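Local coordinates for protein Rab GDP dissociation inhibitor alpha (Naegleria fowleri, PDB 6C87) that probably binds prenylated Rab GTPases in their GDP-bound form, slowing nucleotide release and carrying them between membranes and cytosol, at the interface of chains A and B. Sequence-based numbering; all coordinates share one arbitrary frame. Chains: chain A/B, Rab GDP dissociation inhibitor alpha.

The interface of chains A and B. Residues chain A 100, 106; chain B 130-131, 134, 223, 226-227.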
loop_
_atom_site.group_PDB
_atom_site.type_symbol
_atom_site.label_atom_id
_atom_site.label_comp_id
_atom_site.label_asym_id
_atom_site.label_seq_id
_atom_site.Cartn_x
_atom_site.Cartn_y
_atom_site.Cartn_z
ATOM N N ARG A 100 15.158 -2.367 12.697
ATOM C CA ARG A 100 14.812 -1.004 13.082
ATOM C C ARG A 100 13.370 -0.908 13.558
ATOM O O ARG A 100 13.071 -0.156 14.492
ATOM C CB ARG A 100 15.059 -0.039 11.924
ATOM C CG ARG A 100 16.508 0.401 11.771
ATOM C CD ARG A 100 16.748 1.134 10.454
ATOM N NE ARG A 100 18.172 1.218 10.153
ATOM C CZ ARG A 100 18.678 1.573 8.974
ATOM N NH1 ARG A 100 17.871 1.867 7.962
ATOM N NH2 ARG A 100 19.998 1.618 8.805
ATOM N N ARG A 106 18.471 0.523 18.499
ATOM C CA ARG A 106 18.750 1.725 19.278
ATOM C C ARG A 106 19.362 1.427 20.642
ATOM O O ARG A 106 19.760 2.364 21.343
ATOM C CB ARG A 106 17.464 2.542 19.456
ATOM C CG ARG A 106 17.328 3.692 18.476
ATOM C CD ARG A 106 15.888 4.141 18.308
ATOM N NE ARG A 106 15.777 5.225 17.333
ATOM C CZ ARG A 106 15.717 5.050 16.015
ATOM N NH1 ARG A 106 15.758 3.827 15.501
ATOM N NH2 ARG A 106 15.620 6.099 15.209
ATOM N N ILE B 130 14.187 10.798 20.133
ATOM C CA ILE B 130 14.037 10.897 18.684
ATOM C C ILE B 130 12.720 10.296 18.211
ATOM O O ILE B 130 11.973 10.925 17.457
ATOM C CB ILE B 130 15.225 10.243 17.947
ATOM C CG1 ILE B 130 16.520 10.907 18.395
ATOM C CG2 ILE B 130 15.057 10.379 16.441
ATOM C CD1 ILE B 130 16.481 12.408 18.232
ATOM N N THR B 131 12.438 9.056 18.608
ATOM C CA THR B 131 11.242 8.364 18.160
ATOM C C THR B 131 10.028 8.823 18.962
ATOM O O THR B 131 10.164 9.351 20.071
ATOM C CB THR B 131 11.418 6.849 18.291
ATOM O OG1 THR B 131 11.554 6.494 19.672
ATOM C CG2 THR B 131 12.643 6.375 17.526
ATOM N N GLU B 134 10.120 7.250 22.403
ATOM C CA GLU B 134 11.036 7.884 23.348
ATOM C C GLU B 134 10.473 9.217 23.836
ATOM O O GLU B 134 10.521 9.517 25.036
ATOM C CB GLU B 134 12.411 8.075 22.701
ATOM C CG GLU B 134 13.234 6.787 22.565
ATOM C CD GLU B 134 14.306 6.882 21.482
ATOM O OE1 GLU B 134 14.384 7.933 20.817
ATOM O OE2 GLU B 134 15.061 5.906 21.281
ATOM N N GLU B 223 17.951 11.068 12.515
ATOM C CA GLU B 223 17.539 9.677 12.581
ATOM C C GLU B 223 18.339 8.823 11.609
ATOM O O GLU B 223 18.742 7.705 11.950
ATOM C CB GLU B 223 16.047 9.561 12.300
ATOM C CG GLU B 223 15.352 8.601 13.235
ATOM C CD GLU B 223 14.224 7.857 12.564
ATOM O OE1 GLU B 223 13.494 8.478 11.762
ATOM O OE2 GLU B 223 14.078 6.646 12.829
ATOM N N LEU B 226 21.789 8.278 13.053
ATOM C CA LEU B 226 21.702 7.360 14.181
ATOM C C LEU B 226 21.527 5.915 13.719
ATOM O O LEU B 226 22.055 4.984 14.341
ATOM C CB LEU B 226 20.557 7.795 15.091
ATOM C CG LEU B 226 20.089 6.843 16.182
ATOM C CD1 LEU B 226 21.122 6.757 17.280
ATOM C CD2 LEU B 226 18.770 7.346 16.717
ATOM N N ASN B 227 20.766 5.705 12.645
ATOM C CA ASN B 227 20.519 4.373 12.103
ATOM C C ASN B 227 21.734 3.756 11.422
ATOM O O ASN B 227 21.677 2.573 11.069
ATOM C CB ASN B 227 19.357 4.385 11.104
ATOM C CG ASN B 227 17.997 4.420 11.778
ATOM O OD1 ASN B 227 17.855 4.048 12.945
ATOM N ND2 ASN B 227 16.978 4.843 11.030
HETATM O O HOH W 1 20.128 0.351 12.169
#
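Two copies of this Rab GDP dissociation inhibitor, a member of the GDI family, meet here through two arginines of chain A set against helix 212-229 and the start of helix 132-135 of chain B; the contact may belong to the crystal rather than to a working oligomer. The closely packed part is built around A:Arg106, which buries 133 Å². Its chain is extended from CG to NE, a reach that carries the charge across to the partner's helix, and the last torsion (chi4 83°) turns the guanidinium across the chain, between two methyls on opposite sides of its plane. CG2 of B:Thr131 meets it tip to tip, 3.7 Å from CZ of A:Arg106; CD2 of B:Leu226, an apolar branch crossing at about a right angle, lies 3.9 Å from that CZ. NH2 of A:Arg106 forms a salt bridge of 2.9 Å with carboxylate oxygen OE2 of B:Glu223; as a hydrogen bond the pair is weak, so charge probably carries it. OE2 of B:Glu134 lies 3.6 Å from CD of A:Arg106 and may add a favourable field. Its other oxygen, OE1, accepts the N-H groups of B:Ile130 and B:Thr131, while B:Glu134 N donates to B:Thr131 OG1. This capping box should hold the threonine hydroxyl in the crowded position (chi1 65°), leaving its methyl for the arginine.

The looser, water-containing side belongs to A:Arg100, which hides 41 Å². Its guanidinium stacks on the flat amide of B:Asn227, the planes 10° apart, with CB against one face towards the rim. That amide's OD1 also takes a weak hydrogen bond from NH1 of A:Arg106 (3.3 Å), so asparagine serves both arginines. NH2 of A:Arg100 donates to the backbone O of B:Asn227 at 3.0 Å, from above the carbonyl plane. At the guanidinium edge, NE of A:Arg100 is joined to the O of water 1 at 2.9 Å, and this water also bonds to that carbonyl oxygen.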